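Local coordinates for protein 3-keto-5-aminohexanoate cleavage enzyme (Ralstonia eutropha, PDB 3C6C) that probably cleaves beta-keto acids such as 3-keto-5-aminohexanoate, using a divalent metal ion held in a TIM barrel, at residues H66-D71 with G267-L272; I45-I50 with P81-E86; G151-V154 with E159-Y162; Q49-C54 with D89-S94; R248-M253 with G283-R288. All blocks are in the same frame, centred on the assembly; numbering follows the deposited sequence.

Interaction 1: residues H66-D71 with G267-L272; sequences HIHVRD and GLEDNL. With NI (nickel (II) ion), chain B.
The carboxylate of E269 comes to the rim of the H66 imidazole, with OE1 3.0 Å from H66 CD2 near the ring plane, while a metal-bound water also lies in that plane at the ring's edge. The two planes are turned 41° apart. Against H68 the carboxylate stands almost upright, at 89°, and the H68 ring in turn presents its edge to CD2 of H66. All three groups aim their ends at one nickel ion. This is the metal site of a TIM barrel, built where strand 64-70 and the loop after strand 264-266 converge. NE2 of H66 and NE2 of H68 each bind nickel at 2.3 Å, and E269 OE2 binds it at 2.2 Å. Three waters complete an octahedron, each roughly opposite one protein ligand, so the protein holds one triangular face and leaves the other to water, consistent with sites where a substrate could bind. An acetate ion near E269, probably from the crystallisation liquor, is consistent with a pocket here; zinc is the cofactor assigned to the enzyme. With CG anti to the backbone N (chi1 172°) and an extended chain, E269 spans the 8.8 Å between H68 CA and E269 CA. Second-shell support comes from N33, whose OD1 is hydrogen-bonded to ND1 of H68 and should fix the rotation of that ring. The non-coordinating oxygen of E269 is also held: a bridging water donates to OE1 at 2.7 Å and to the backbone O of H66 at 2.8 Å.

Interaction 2: residues I45-I50 with P81-E86; sequences ITPAQI and PVLFKE
P47 lays its ring across the carboxylate end of E86, CB standing 3.5 Å from E86 CD and CG 3.6 Å from E86 OE1, the two side chains crossing at about a right angle. What meets the proline is thus largely the flat end of an acidic chain, reached because a chi1 of -178° sends CG of E86 off opposite the backbone N and the chain runs straight on. The same CG of P47 also receives L83, whose CD2 lies 3.8 Å from it. P47 opens helix 47-60 and the other two residues sit on helix 81-92; these are consecutive outer helices of the TIM barrel, and L83 also rests on V69 of the strand between them. The start of helix 47-60 is closed by a capping box: Q49 N donates to T46 OG1 at 3.1 Å, and T46 N answers to Q49 OE1 at 3.0 Å. That same amide oxygen accepts a second bond, from I45 N, the two donors arriving from opposite faces of the amide plane. A48 N, in the first helical turn, finds its acceptor in a water at 3.1 Å, and this water donates to E86 OE2 at 2.8 Å. R90, one turn further along helix 81-92, forms a salt bridge through NE with the same OE2.

Interaction 3: residues G151-V154 with E159-Y162; sequences GNQV and EFVY
G151 and Y162 satisfy one another twice through the backbone: G151 N donates to Y162 O at 3.0 Å, and Y162 N returns to G151 O at 2.9 Å. Q153 and F160 form the second hydrogen-bonded pair, with Q153 N to F160 O at 2.8 Å and F160 N to Q153 O at 2.9 Å, the last two being nearly straight, with N-H...O angles of 169° and 173°. Between them N152 faces V161, and beyond Q153 and F160 V154 faces E159, both as non-hydrogen-bonded pairs. The register is that of an antiparallel beta hairpin, strands 151-155 and 158-162, at the margin of a small four-stranded sheet within this chain. Q153 O takes a second partner, a water at 2.8 Å that also reaches E159 OE1. That carboxylate is gripped well beyond the hairpin: OE1 is hydrogen-bonded to W219 NE1 of its own chain and to T166 OG1 of a second subunit, and OE2 forms a salt bridge with R170 of that subunit. N152 likewise spends both ends of its amide on the second subunit, OD1 on T150 and ND2 on N164 O. On the side carrying Q153, F160 and Y162, the Q153 amide oxygen accepts from another water at 2.9 Å. F160 CG lies between backbone N and carbonyl carbon (chi1 63°), which folds the ring beneath Q153 and gives a CH-pi contact, Q153 CB being 3.9 Å from the F160 ring centroid. Y162 has two deposited conformers, so its very close approach to the Q153 amide is doubtful.

Interaction 4: residues Q49-C54 with D89-S94; sequences QIADAC and DRVRSS
V91 meets A51 and C54 through a single branch: its chi1 of 173° puts CG1 anti to the backbone N and swings CG2 anti to the carbonyl carbon, into the gap between the helices. There CG2 lies 3.7 Å from A51 CB and 3.8 Å from C54 CB, bridging one turn of helix 47-60. A51 is reached from a second direction by the base of R90, whose CB comes within 3.4 Å of A51 CB, a tight methyl-to-methylene contact. So close a meeting is possible because A51 carries just a methyl group; A51 CA and V91 CA are only 5.3 Å apart. R90 uses its aliphatic part here, with CD also 4.0 Å from A51 CB, and its extended chain carries the guanidinium away toward E86 of its own helix. The contact itself is purely apolar, without a hydrogen bond across it. Past V91 the chain turns on its own polar bonds: S94 OG donates to V91 O at 2.7 Å, on a lone pair in the carbonyl plane, and S94 N uses the same oxygen, while S93 OG donates to D89 O at 2.8 Å. Inward, C54 packs on A65 and I67 and V91 on L100, so both helices are seated on strands 64-70 and 99-103. Two successive outer helices, pressed together by small and branched residues over the strands they flank, are typical of the beta/alpha layering of a TIM barrel.

Interaction 5: residues R248-M253 with G283-R288; sequences RDQMPM and GQLVER
L285 is the first residue of G283-R288 to reach across, and it does so with both methyl branches: CD2 stands 3.6 Å and CD1 3.7 Å from Q250 OE1, the two side chains crossing at about a right angle. CD2 also meets the methyl of M251, modelled as selenomethionine, with M251 CE 3.7 Å from L285 CD2. The same methyl carbon lies 3.5 Å from the backbone O of L285, so it nestles between the leucine branch and the main chain of L285. A bend at chi2 (-58°) in M251 turns SE and CE toward this helix. V286, next in order, faces the other way, onto L26 and C28 of the barrel strand and onto A57 and A60 of helix 47-60. One turn after L285 comes R288, whose aliphatic shaft completes the wall around M251: R288 CG lies 3.8 Å from M251 SE, crossing it at about a right angle. R288 is deposited in two conformers, so its outer course is less certain. The polar end of Q250 is not left to the leucine. Its side chain carries OE1 to N271 ND2 and NE2 to G267 O, both in the loop that bears a metal ligand. H295 of a third subunit packs on M251 and R288. Helices 250-260 and 282-295 thus stand side by side on the outside of the TIM barrel, and V266 of strand 264-266 packs against Q250, M251, L285 and V286.

How the interactions relate
Interaction 1 is the hub, holding the nickel site, and three of the others bear on it. Interactions 2 and 4, with centres 8 Å apart, are successive levels of one helix pair; both touch residues of 66-71, I50 CD1 reaching H68 O at 3.6 Å and C54 SG lying 3.7 Å from I67 CG1. Interaction 5 backs the other half of the site, where Q250 OE1 is 2.9 Å from N271 ND2 in the loop carrying E269. Interaction 3 stands apart, its centre 19 Å from that of interaction 1 and on the opposite side of the chain's centre from interaction 4, although the Y162 side chain comes within about 7 Å of the nickel.

Interaction 1: residues H66-D71 with G267-L272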
# COMPACT_ATOMS: atom_id res chain seq x y z
N HIS A 66 23.66 -14.91 15.17
CA HIS A 66 23.16 -16.03 14.36
C HIS A 66 24.34 -16.81 13.79
O HIS A 66 25.20 -16.28 13.09
CB HIS A 66 22.20 -15.55 13.28
CG HIS A 66 21.70 -16.64 12.38
ND1 HIS A 66 20.77 -17.58 12.77
CD2 HIS A 66 22.08 -16.99 11.12
CE1 HIS A 66 20.53 -18.41 11.76
NE2 HIS A 66 21.31 -18.07 10.75
N ILE A 67 24.37 -18.09 14.15
CA ILE A 67 25.53 -18.96 13.99
C ILE A 67 25.27 -20.18 13.09
O ILE A 67 24.28 -20.90 13.23
CB ILE A 67 25.97 -19.47 15.40
CG1 ILE A 67 26.49 -18.32 16.26
CG2 ILE A 67 26.98 -20.63 15.30
CD1 ILE A 67 26.41 -18.66 17.76
N HIS A 68 26.16 -20.29 12.12
CA HIS A 68 26.38 -21.51 11.33
C HIS A 68 27.78 -21.98 11.66
O HIS A 68 28.61 -21.25 12.19
CB HIS A 68 26.38 -21.24 9.82
CG HIS A 68 25.03 -20.95 9.23
ND1 HIS A 68 24.46 -21.75 8.27
CD2 HIS A 68 24.19 -19.92 9.42
CE1 HIS A 68 23.29 -21.25 7.93
NE2 HIS A 68 23.10 -20.13 8.62
N VAL A 69 28.05 -23.22 11.28
CA VAL A 69 29.42 -23.76 11.32
C VAL A 69 29.82 -24.18 9.92
O VAL A 69 28.97 -24.40 9.05
CB VAL A 69 29.57 -24.96 12.32
CG1 VAL A 69 29.37 -24.45 13.74
CG2 VAL A 69 28.64 -26.13 11.97
N ARG A 70 31.13 -24.21 9.70
CA ARG A 70 31.72 -24.56 8.42
C ARG A 70 32.72 -25.69 8.60
O ARG A 70 33.30 -25.88 9.68
CB ARG A 70 32.43 -23.33 7.82
CG ARG A 70 31.49 -22.24 7.31
CD ARG A 70 32.27 -21.02 6.77
NE ARG A 70 31.34 -20.00 6.29
CZ ARG A 70 30.88 -19.91 5.05
NH1 ARG A 70 31.26 -20.79 4.11
NH2 ARG A 70 30.03 -18.94 4.72
N ASP A 71 32.92 -26.46 7.55
CA ASP A 71 33.97 -27.48 7.58
C ASP A 71 35.30 -26.78 7.81
O ASP A 71 35.71 -25.99 6.96
CB ASP A 71 34.02 -28.26 6.27
CG ASP A 71 35.13 -29.31 6.25
OD1 ASP A 71 36.27 -29.04 6.70
OD2 ASP A 71 34.83 -30.42 5.80
N GLY A 267 25.53 -8.76 8.90
CA GLY A 267 26.55 -9.81 9.01
C GLY A 267 27.08 -10.36 7.71
O GLY A 267 26.47 -10.25 6.67
N LEU A 268 28.23 -11.03 7.83
CA LEU A 268 28.93 -11.61 6.69
C LEU A 268 28.18 -12.78 6.04
O LEU A 268 28.48 -13.15 4.90
CB LEU A 268 30.35 -12.03 7.08
CG LEU A 268 31.30 -10.91 7.50
CD1 LEU A 268 32.64 -11.52 7.93
CD2 LEU A 268 31.46 -9.91 6.37
N GLU A 269 27.21 -13.35 6.77
CA GLU A 269 26.34 -14.38 6.21
C GLU A 269 25.59 -13.82 4.99
O GLU A 269 25.31 -14.53 4.02
CB GLU A 269 25.34 -14.90 7.26
CG GLU A 269 24.29 -15.82 6.67
CD GLU A 269 23.59 -16.66 7.72
OE1 GLU A 269 24.07 -16.76 8.87
OE2 GLU A 269 22.53 -17.22 7.40
N ASP A 270 25.29 -12.53 5.05
CA ASP A 270 24.38 -11.87 4.10
C ASP A 270 25.04 -10.91 3.11
O ASP A 270 24.48 -10.60 2.08
CB ASP A 270 23.30 -11.08 4.85
CG ASP A 270 22.48 -11.92 5.79
OD1 ASP A 270 22.28 -13.13 5.50
OD2 ASP A 270 22.03 -11.35 6.82
N ASN A 271 26.23 -10.45 3.47
CA ASN A 271 26.95 -9.44 2.72
C ASN A 271 28.40 -9.39 3.14
O ASN A 271 28.68 -9.26 4.32
CB ASN A 271 26.33 -8.06 2.99
CG ASN A 271 27.19 -6.93 2.48
OD1 ASN A 271 27.68 -6.96 1.34
ND2 ASN A 271 27.37 -5.92 3.31
N LEU A 272 29.31 -9.50 2.18
CA LEU A 272 30.74 -9.46 2.48
C LEU A 272 31.39 -8.07 2.51
O LEU A 272 32.53 -7.91 2.96
CB LEU A 272 31.51 -10.33 1.48
CG LEU A 272 31.17 -11.83 1.43
CD1 LEU A 272 32.17 -12.52 0.48
CD2 LEU A 272 31.18 -12.49 2.79
NI NI B . 21.31 -18.64 8.56
O HOH W 1 26.12 -17.18 10.61
O HOH W 2 21.06 -19.27 6.48
O HOH W 3 19.83 -20.07 8.94
O HOH W 4 19.31 -17.40 8.09

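Interaction 2: residues I45-I50 with P81-E86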
# COMPACT_ATOMS: atom_id res chain seq x y z
N ILE A 45 35.83 -19.15 9.67
CA ILE A 45 35.72 -20.53 9.19
C ILE A 45 35.71 -21.57 10.31
O ILE A 45 34.85 -22.44 10.36
CB ILE A 45 36.86 -20.88 8.21
CG1 ILE A 45 36.84 -19.96 6.97
CG2 ILE A 45 36.78 -22.38 7.79
CD1 ILE A 45 35.57 -19.90 6.24
N THR A 46 36.73 -21.49 11.15
CA THR A 46 36.88 -22.42 12.31
C THR A 46 35.93 -22.04 13.43
O THR A 46 35.47 -20.88 13.48
CB THR A 46 38.30 -22.42 12.89
OG1 THR A 46 38.58 -21.13 13.49
CG2 THR A 46 39.35 -22.77 11.82
N PRO A 47 35.61 -22.98 14.35
CA PRO A 47 34.76 -22.57 15.45
C PRO A 47 35.31 -21.40 16.28
O PRO A 47 34.56 -20.57 16.79
CB PRO A 47 34.64 -23.87 16.27
CG PRO A 47 34.68 -24.94 15.20
CD PRO A 47 35.73 -24.45 14.26
N ALA A 48 36.64 -21.32 16.39
CA ALA A 48 37.28 -20.28 17.17
C ALA A 48 37.04 -18.93 16.46
O ALA A 48 36.75 -17.93 17.11
CB ALA A 48 38.80 -20.54 17.35
N GLN A 49 37.17 -18.93 15.14
CA GLN A 49 36.99 -17.70 14.35
C GLN A 49 35.53 -17.24 14.41
O GLN A 49 35.20 -16.04 14.48
CB GLN A 49 37.41 -17.90 12.90
CG GLN A 49 38.92 -17.99 12.73
CD GLN A 49 39.34 -18.60 11.43
OE1 GLN A 49 38.53 -19.18 10.71
NE2 GLN A 49 40.63 -18.52 11.12
N ILE A 50 34.65 -18.23 14.40
CA ILE A 50 33.20 -17.96 14.41
C ILE A 50 32.77 -17.40 15.76
O ILE A 50 32.04 -16.44 15.84
CB ILE A 50 32.39 -19.23 14.02
CG1 ILE A 50 32.66 -19.58 12.55
CG2 ILE A 50 30.90 -19.04 14.25
CD1 ILE A 50 32.16 -20.92 12.08
N PRO A 81 27.45 -31.37 14.88
CA PRO A 81 27.08 -30.88 16.22
C PRO A 81 28.29 -30.57 17.10
O PRO A 81 28.22 -29.72 18.00
CB PRO A 81 26.28 -32.06 16.82
CG PRO A 81 25.71 -32.76 15.62
CD PRO A 81 26.80 -32.65 14.56
N VAL A 82 29.39 -31.26 16.82
CA VAL A 82 30.62 -31.07 17.59
C VAL A 82 31.16 -29.65 17.40
O VAL A 82 31.63 -28.99 18.34
CB VAL A 82 31.72 -32.09 17.21
CG1 VAL A 82 33.05 -31.75 17.92
CG2 VAL A 82 31.27 -33.51 17.58
N LEU A 83 31.02 -29.18 16.17
CA LEU A 83 31.50 -27.85 15.81
C LEU A 83 30.61 -26.79 16.44
O LEU A 83 31.09 -25.77 16.97
CB LEU A 83 31.55 -27.67 14.29
CG LEU A 83 32.51 -28.61 13.56
CD1 LEU A 83 32.47 -28.25 12.06
CD2 LEU A 83 33.94 -28.51 14.17
N PHE A 84 29.30 -27.04 16.42
CA PHE A 84 28.33 -26.12 17.04
C PHE A 84 28.65 -25.98 18.54
O PHE A 84 28.67 -24.89 19.09
CB PHE A 84 26.87 -26.57 16.88
CG PHE A 84 26.23 -26.19 15.56
CD1 PHE A 84 25.86 -24.88 15.29
CD2 PHE A 84 25.98 -27.16 14.61
CE1 PHE A 84 25.24 -24.53 14.09
CE2 PHE A 84 25.34 -26.82 13.40
CZ PHE A 84 24.99 -25.49 13.16
N LYS A 85 28.90 -27.12 19.17
CA LYS A 85 29.19 -27.15 20.62
C LYS A 85 30.44 -26.35 20.96
O LYS A 85 30.50 -25.63 21.95
CB LYS A 85 29.26 -28.59 21.15
CG LYS A 85 29.56 -28.70 22.65
CD LYS A 85 28.41 -28.20 23.49
CE LYS A 85 28.39 -28.85 24.89
NZ LYS A 85 29.62 -28.64 25.69
N GLU A 86 31.45 -26.46 20.11
CA GLU A 86 32.70 -25.73 20.33
C GLU A 86 32.45 -24.23 20.24
O GLU A 86 32.94 -23.44 21.05
CB GLU A 86 33.80 -26.14 19.34
CG GLU A 86 35.12 -25.42 19.63
CD GLU A 86 36.24 -25.74 18.69
OE1 GLU A 86 36.16 -26.77 17.98
OE2 GLU A 86 37.20 -24.92 18.64
O HOH W 5 38.48 -23.80 16.40

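Interaction 3: residues G151-V154 with E159-Y162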
# COMPACT_ATOMS: atom_id res chain seq x y z
N GLY A 151 10.15 -24.56 -1.21
CA GLY A 151 10.21 -23.77 -2.42
C GLY A 151 11.45 -23.91 -3.25
O GLY A 151 12.43 -24.50 -2.84
N ASN A 152 11.31 -23.39 -4.46
CA ASN A 152 12.42 -23.28 -5.41
C ASN A 152 13.38 -22.20 -4.93
O ASN A 152 12.99 -21.03 -4.75
CB ASN A 152 11.92 -22.90 -6.81
CG ASN A 152 11.11 -24.01 -7.46
OD1 ASN A 152 11.35 -25.18 -7.19
ND2 ASN A 152 10.15 -23.65 -8.32
N GLN A 153 14.62 -22.60 -4.73
CA GLN A 153 15.65 -21.68 -4.27
C GLN A 153 16.89 -21.66 -5.13
O GLN A 153 17.17 -22.57 -5.91
CB GLN A 153 16.02 -21.95 -2.82
CG GLN A 153 14.82 -21.89 -1.90
CD GLN A 153 15.06 -20.99 -0.71
OE1 GLN A 153 16.13 -20.40 -0.56
NE2 GLN A 153 14.05 -20.89 0.16
N VAL A 154 17.63 -20.58 -4.93
CA VAL A 154 18.89 -20.33 -5.68
C VAL A 154 19.95 -19.82 -4.73
O VAL A 154 19.71 -18.92 -3.93
CB VAL A 154 18.73 -19.24 -6.79
CG1 VAL A 154 20.05 -19.12 -7.61
CG2 VAL A 154 17.55 -19.51 -7.73
N GLU A 159 20.69 -24.07 -8.32
CA GLU A 159 19.22 -24.19 -8.16
C GLU A 159 18.84 -25.47 -7.43
O GLU A 159 19.31 -26.56 -7.75
CB GLU A 159 18.49 -24.07 -9.51
CG GLU A 159 18.73 -22.69 -10.15
CD GLU A 159 17.49 -22.01 -10.71
OE1 GLU A 159 16.41 -21.98 -10.07
OE2 GLU A 159 17.61 -21.43 -11.81
N PHE A 160 18.01 -25.32 -6.41
CA PHE A 160 17.55 -26.47 -5.63
C PHE A 160 16.18 -26.22 -5.04
O PHE A 160 15.60 -25.14 -5.22
CB PHE A 160 18.52 -26.79 -4.49
CG PHE A 160 18.65 -25.67 -3.47
CD1 PHE A 160 19.40 -24.54 -3.76
CD2 PHE A 160 18.02 -25.75 -2.24
CE1 PHE A 160 19.52 -23.51 -2.84
CE2 PHE A 160 18.12 -24.71 -1.32
CZ PHE A 160 18.87 -23.60 -1.62
N VAL A 161 15.72 -27.24 -4.32
CA VAL A 161 14.46 -27.20 -3.59
C VAL A 161 14.69 -27.32 -2.09
O VAL A 161 15.38 -28.21 -1.60
CB VAL A 161 13.47 -28.31 -4.04
CG1 VAL A 161 12.26 -28.37 -3.08
CG2 VAL A 161 12.99 -28.10 -5.48
N TYR A 162 14.12 -26.36 -1.37
CA TYR A 162 14.05 -26.40 0.11
C TYR A 162 12.82 -27.17 0.46
O TYR A 162 11.71 -26.75 0.12
CB TYR A 162 13.88 -25.02 0.77
CG TYR A 162 15.12 -24.35 1.31
CD1 TYR A 162 16.24 -25.09 1.67
CD2 TYR A 162 15.16 -22.98 1.49
CE1 TYR A 162 17.37 -24.48 2.16
CE2 TYR A 162 16.29 -22.34 1.99
CZ TYR A 162 17.39 -23.10 2.32
OH TYR A 162 18.52 -22.50 2.80
O HOH W 6 15.29 -23.00 -7.92
O HOH W 7 17.64 -19.33 1.69

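Interaction 4: residues Q49-C54 with D89-S94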
# COMPACT_ATOMS: atom_id res chain seq x y z
N GLN A 49 37.17 -18.93 15.14
CA GLN A 49 36.99 -17.70 14.35
C GLN A 49 35.53 -17.24 14.41
O GLN A 49 35.20 -16.04 14.48
CB GLN A 49 37.41 -17.90 12.90
CG GLN A 49 38.92 -17.99 12.73
CD GLN A 49 39.34 -18.60 11.43
OE1 GLN A 49 38.53 -19.18 10.71
NE2 GLN A 49 40.63 -18.52 11.12
N ILE A 50 34.65 -18.23 14.40
CA ILE A 50 33.20 -17.96 14.41
C ILE A 50 32.77 -17.40 15.76
O ILE A 50 32.04 -16.44 15.84
CB ILE A 50 32.39 -19.23 14.02
CG1 ILE A 50 32.66 -19.58 12.55
CG2 ILE A 50 30.90 -19.04 14.25
CD1 ILE A 50 32.16 -20.92 12.08
N ALA A 51 33.29 -17.99 16.83
CA ALA A 51 33.07 -17.48 18.19
C ALA A 51 33.65 -16.08 18.30
O ALA A 51 33.01 -15.18 18.85
CB ALA A 51 33.67 -18.42 19.29
N ASP A 52 34.86 -15.90 17.79
CA ASP A 52 35.53 -14.59 17.87
C ASP A 52 34.64 -13.53 17.19
O ASP A 52 34.52 -12.40 17.67
CB ASP A 52 36.91 -14.61 17.16
CG ASP A 52 38.01 -15.28 18.00
OD1 ASP A 52 37.78 -15.60 19.18
OD2 ASP A 52 39.12 -15.48 17.44
N ALA A 53 34.00 -13.93 16.11
CA ALA A 53 33.15 -13.02 15.31
C ALA A 53 31.89 -12.66 16.10
O ALA A 53 31.41 -11.54 16.04
CB ALA A 53 32.78 -13.66 13.94
N CYS A 54 31.37 -13.62 16.86
CA CYS A 54 30.20 -13.36 17.73
C CYS A 54 30.54 -12.34 18.79
O CYS A 54 29.76 -11.46 19.10
CB CYS A 54 29.67 -14.65 18.41
SG CYS A 54 29.02 -15.89 17.27
N ASP A 89 30.46 -23.09 23.33
CA ASP A 89 31.34 -23.19 24.51
C ASP A 89 32.31 -22.01 24.55
O ASP A 89 32.55 -21.42 25.60
CB ASP A 89 32.09 -24.53 24.57
CG ASP A 89 31.19 -25.71 24.93
OD1 ASP A 89 30.02 -25.48 25.33
OD2 ASP A 89 31.66 -26.87 24.81
N ARG A 90 32.86 -21.68 23.39
CA ARG A 90 33.77 -20.53 23.25
C ARG A 90 33.10 -19.20 23.56
O ARG A 90 33.65 -18.37 24.28
CB ARG A 90 34.48 -20.47 21.88
CG ARG A 90 35.48 -21.60 21.66
CD ARG A 90 36.17 -21.43 20.33
NE ARG A 90 37.09 -22.51 20.07
CZ ARG A 90 38.36 -22.49 20.47
NH1 ARG A 90 38.83 -21.45 21.13
NH2 ARG A 90 39.17 -23.49 20.19
N VAL A 91 31.92 -18.97 23.01
CA VAL A 91 31.25 -17.66 23.19
C VAL A 91 30.88 -17.52 24.67
O VAL A 91 31.10 -16.50 25.31
CB VAL A 91 30.01 -17.49 22.28
CG1 VAL A 91 29.28 -16.16 22.65
CG2 VAL A 91 30.41 -17.54 20.80
N ARG A 92 30.35 -18.60 25.21
CA ARG A 92 29.85 -18.60 26.58
C ARG A 92 30.96 -18.42 27.61
O ARG A 92 30.68 -18.02 28.74
CB ARG A 92 29.05 -19.87 26.91
CG ARG A 92 27.66 -19.83 26.33
CD ARG A 92 26.92 -21.14 26.44
NE ARG A 92 25.55 -21.03 25.97
CZ ARG A 92 24.81 -22.08 25.61
NH1 ARG A 92 25.33 -23.29 25.64
NH2 ARG A 92 23.57 -21.91 25.19
N SER A 93 32.19 -18.72 27.22
CA SER A 93 33.34 -18.64 28.13
C SER A 93 34.22 -17.44 27.78
O SER A 93 35.32 -17.28 28.29
CB SER A 93 34.12 -19.94 28.15
OG SER A 93 34.71 -20.25 26.92
N SER A 94 33.69 -16.59 26.92
CA SER A 94 34.47 -15.48 26.37
C SER A 94 34.57 -14.30 27.29
O SER A 94 35.42 -13.43 27.12
CB SER A 94 33.83 -14.97 25.08
OG SER A 94 32.61 -14.31 25.36

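Interaction 5: residues R248-M253 with G283-R288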
# COMPACT_ATOMS: atom_id res chain seq x y z
N ARG A 248 24.00 -5.61 -1.42
CA ARG A 248 23.78 -4.17 -1.44
C ARG A 248 22.47 -3.77 -0.81
O ARG A 248 22.25 -2.58 -0.48
CB ARG A 248 23.88 -3.61 -2.87
CG ARG A 248 25.33 -3.55 -3.35
N ASP A 249 21.59 -4.75 -0.62
CA ASP A 249 20.32 -4.50 0.06
C ASP A 249 20.35 -4.64 1.58
O ASP A 249 19.39 -4.34 2.25
CB ASP A 249 19.21 -5.38 -0.50
CG ASP A 249 18.81 -4.94 -1.90
OD1 ASP A 249 18.75 -3.74 -2.16
OD2 ASP A 249 18.60 -5.82 -2.72
N GLN A 250 21.50 -5.01 2.12
CA GLN A 250 21.59 -5.25 3.56
C GLN A 250 21.28 -3.98 4.36
O GLN A 250 20.41 -3.98 5.26
CB GLN A 250 22.98 -5.77 3.92
CG GLN A 250 23.24 -5.87 5.45
CD GLN A 250 24.54 -6.61 5.74
OE1 GLN A 250 25.63 -6.04 5.62
NE2 GLN A 250 24.42 -7.90 6.08
N MSE A 251 22.01 -2.90 4.06
CA MSE A 251 21.82 -1.65 4.85
C MSE A 251 20.44 -0.98 4.60
O MSE A 251 19.78 -0.59 5.57
CB MSE A 251 23.00 -0.68 4.69
CG MSE A 251 24.27 -1.18 5.34
SE MSE A 251 24.18 -1.56 7.26
CE MSE A 251 25.71 -2.71 7.46
N PRO A 252 20.00 -0.86 3.34
CA PRO A 252 18.65 -0.35 3.07
C PRO A 252 17.55 -1.13 3.80
O PRO A 252 16.65 -0.54 4.39
CB PRO A 252 18.53 -0.49 1.53
CG PRO A 252 19.94 -0.29 1.09
CD PRO A 252 20.73 -1.10 2.08
N MSE A 253 17.63 -2.45 3.78
CA MSE A 253 16.57 -3.23 4.42
C MSE A 253 16.61 -3.11 5.94
O MSE A 253 15.58 -3.10 6.61
CB MSE A 253 16.56 -4.68 3.98
CG MSE A 253 16.06 -4.89 2.54
SE MSE A 253 14.35 -4.13 2.00
CE MSE A 253 14.81 -2.49 1.42
N GLY A 283 31.97 -6.80 12.91
CA GLY A 283 31.94 -5.63 13.79
C GLY A 283 31.65 -4.34 13.07
O GLY A 283 30.90 -3.48 13.53
N GLN A 284 32.24 -4.21 11.90
CA GLN A 284 32.06 -2.98 11.13
C GLN A 284 30.60 -2.85 10.66
O GLN A 284 30.02 -1.78 10.65
CB GLN A 284 33.02 -2.95 9.94
CG GLN A 284 34.41 -2.68 10.37
CD GLN A 284 35.46 -2.97 9.32
OE1 GLN A 284 35.17 -3.54 8.27
NE2 GLN A 284 36.70 -2.61 9.62
N LEU A 285 30.03 -3.97 10.28
CA LEU A 285 28.64 -4.00 9.80
C LEU A 285 27.68 -3.65 10.93
O LEU A 285 26.74 -2.89 10.75
CB LEU A 285 28.29 -5.36 9.17
CG LEU A 285 29.03 -5.73 7.88
CD1 LEU A 285 28.64 -7.16 7.44
CD2 LEU A 285 28.81 -4.67 6.74
N VAL A 286 27.95 -4.21 12.11
CA VAL A 286 27.17 -3.91 13.30
C VAL A 286 27.29 -2.43 13.64
O VAL A 286 26.31 -1.76 13.97
CB VAL A 286 27.58 -4.79 14.53
CG1 VAL A 286 26.88 -4.30 15.79
CG2 VAL A 286 27.23 -6.31 14.30
N GLU A 287 28.50 -1.91 13.56
CA GLU A 287 28.76 -0.50 13.93
C GLU A 287 27.99 0.43 13.02
O GLU A 287 27.36 1.41 13.45
CB GLU A 287 30.25 -0.20 13.86
CG GLU A 287 30.58 1.25 14.09
CD GLU A 287 32.09 1.52 13.95
OE1 GLU A 287 32.79 0.71 13.28
OE2 GLU A 287 32.56 2.53 14.52
N ARG A 288 27.97 0.08 11.74
CA ARG A 288 27.29 0.92 10.73
C ARG A 288 25.79 0.96 10.98
O ARG A 288 25.17 2.02 10.96
CB ARG A 288 27.60 0.44 9.30
CG ARG A 288 26.76 1.09 8.19
CD ARG A 288 27.47 1.03 6.83
NE ARG A 288 28.77 1.68 6.99
CZ ARG A 288 29.68 1.84 6.05
NH1 ARG A 288 29.50 1.36 4.83
NH2 ARG A 288 30.81 2.48 6.34